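Local coordinates for chitin binding protein (Streptomyces lividans, PDB 5FTZ) that probably acts as a copper-dependent lytic polysaccharide monooxygenase of the AA10 family, oxidatively cleaving chitin chains, at residues W155-H158 with A163-A166. Sequence-based numbering, arbitrary orientation.
Sequences WTVH and AFYA. With CU (copper (II) ion), chain C.
Trp155 and Phe164 form a hydrogen-bonded pair in an antiparallel beta hairpin, made by strands 148-157 and 162-171 in the larger sheet of the immunoglobulin-like LPMO core, where the first strand ends one residue before a copper ligand. Two backbone hydrogen bonds close the pair: Trp155 N to Phe164 O is 2.9 Å and nearly straight, and Phe164 N returns to Trp155 O at 2.8 Å. The next pair, Thr156 with Ala163, is non-hydrogen-bonded, and its side chains lie on the other face from the aromatics. With CG anti to its backbone N (chi1 169°), the Trp155 side chain lies alongside that of Phe164, pointing the same way, and CE3 of its six-membered ring comes 3.5 Å from Phe164 CD1. The two ring planes are inclined by only 30°, yet the rings are slid so far that they barely overlap. Phe96 stacks on the indole, whose NE1 is hydrogen-bonded to Thr93 OG1, while Phe164 meets His1 edge-to-face, about 4 Å from the copper that His1 and His91 bind. His158 NE2 binds a second copper, shared with Asp159 and with the same two residues of the second subunit. Beside the aromatic pair, Val157 CG2 reaches the Phe164 ring at its edge, 3.9 Å from CE1.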
loop_
_atom_site.group_PDB
_atom_site.type_symbol
_atom_site.label_atom_id
_atom_site.label_comp_id
_atom_site.label_asym_id
_atom_site.label_seq_id
_atom_site.Cartn_x
_atom_site.Cartn_y
_atom_site.Cartn_z
ATOM N N TRP A 155 -2.367 -5.817 15.808
ATOM C CA TRP A 155 -1.463 -5.516 14.696
ATOM C C TRP A 155 -2.265 -5.495 13.399
ATOM O O TRP A 155 -2.750 -6.514 12.982
ATOM C CB TRP A 155 -0.378 -6.584 14.664
ATOM C CG TRP A 155 0.471 -6.569 13.429
ATOM C CD1 TRP A 155 0.864 -5.487 12.714
ATOM C CD2 TRP A 155 1.098 -7.709 12.803
ATOM N NE1 TRP A 155 1.660 -5.886 11.631
ATOM C CE2 TRP A 155 1.845 -7.241 11.713
ATOM C CE3 TRP A 155 1.113 -9.082 13.093
ATOM C CZ2 TRP A 155 2.546 -8.111 10.869
ATOM C CZ3 TRP A 155 1.853 -9.905 12.302
ATOM C CH2 TRP A 155 2.541 -9.424 11.202
ATOM N N THR A 156 -2.406 -4.314 12.794
ATOM C CA THR A 156 -3.201 -4.190 11.579
ATOM C C THR A 156 -2.314 -4.212 10.351
ATOM O O THR A 156 -1.332 -3.469 10.261
ATOM C CB THR A 156 -4.054 -2.949 11.604
ATOM O OG1 THR A 156 -4.957 -3.003 12.734
ATOM C CG2 THR A 156 -4.867 -2.786 10.302
ATOM N N VAL A 157 -2.649 -5.101 9.415
ATOM C CA VAL A 157 -1.824 -5.325 8.244
ATOM C C VAL A 157 -2.246 -4.423 7.082
ATOM O O VAL A 157 -3.422 -4.372 6.730
ATOM C CB VAL A 157 -1.881 -6.816 7.853
ATOM C CG1 VAL A 157 -1.086 -7.106 6.596
ATOM C CG2 VAL A 157 -1.354 -7.671 9.035
ATOM N N HIS A 158 -1.276 -3.783 6.485
ATOM C CA HIS A 158 -1.500 -2.857 5.379
ATOM C C HIS A 158 -2.051 -3.598 4.117
ATOM O O HIS A 158 -1.619 -4.660 3.764
ATOM C CB HIS A 158 -0.163 -2.241 5.070
ATOM C CG HIS A 158 -0.121 -1.353 3.839
ATOM N ND1 HIS A 158 -0.461 -0.014 3.855
ATOM C CD2 HIS A 158 0.398 -1.612 2.622
ATOM C CE1 HIS A 158 -0.241 0.498 2.645
ATOM N NE2 HIS A 158 0.259 -0.455 1.896
ATOM N N ALA A 163 -6.118 -8.236 10.834
ATOM C CA ALA A 163 -5.309 -7.824 11.979
ATOM C C ALA A 163 -5.036 -9.072 12.801
ATOM O O ALA A 163 -5.818 -10.015 12.788
ATOM C CB ALA A 163 -6.006 -6.745 12.792
ATOM N N PHE A 164 -3.963 -8.991 13.593
ATOM C CA PHE A 164 -3.614 -10.053 14.555
ATOM C C PHE A 164 -3.896 -9.554 15.922
ATOM O O PHE A 164 -3.616 -8.403 16.231
ATOM C CB PHE A 164 -2.176 -10.477 14.382
ATOM C CG PHE A 164 -1.925 -11.211 13.070
ATOM C CD1 PHE A 164 -1.812 -10.520 11.863
ATOM C CD2 PHE A 164 -1.912 -12.593 13.055
ATOM C CE1 PHE A 164 -1.634 -11.217 10.667
ATOM C CE2 PHE A 164 -1.753 -13.268 11.855
ATOM C CZ PHE A 164 -1.674 -12.589 10.699
ATOM N N TYR A 165 -4.496 -10.427 16.713
ATOM C CA TYR A 165 -4.971 -10.113 18.060
ATOM C C TYR A 165 -4.251 -10.926 19.106
ATOM O O TYR A 165 -4.104 -12.134 18.966
ATOM C CB TYR A 165 -6.470 -10.412 18.149
ATOM C CG TYR A 165 -7.274 -9.461 17.279
ATOM C CD1 TYR A 165 -7.472 -9.709 15.927
ATOM C CD2 TYR A 165 -7.905 -8.353 17.815
ATOM C CE1 TYR A 165 -8.196 -8.821 15.110
ATOM C CE2 TYR A 165 -8.573 -7.440 17.004
ATOM C CZ TYR A 165 -8.731 -7.687 15.666
ATOM O OH TYR A 165 -9.429 -6.738 14.915
ATOM N N ALA A 166 -3.776 -10.270 20.172
ATOM C CA ALA A 166 -3.048 -10.996 21.203
ATOM C C ALA A 166 -3.401 -10.437 22.597
ATOM O O ALA A 166 -3.092 -9.277 22.891
ATOM C CB ALA A 166 -1.547 -10.899 20.994
HETATM CU CU CU C . 0.312 -0.180 -0.030
#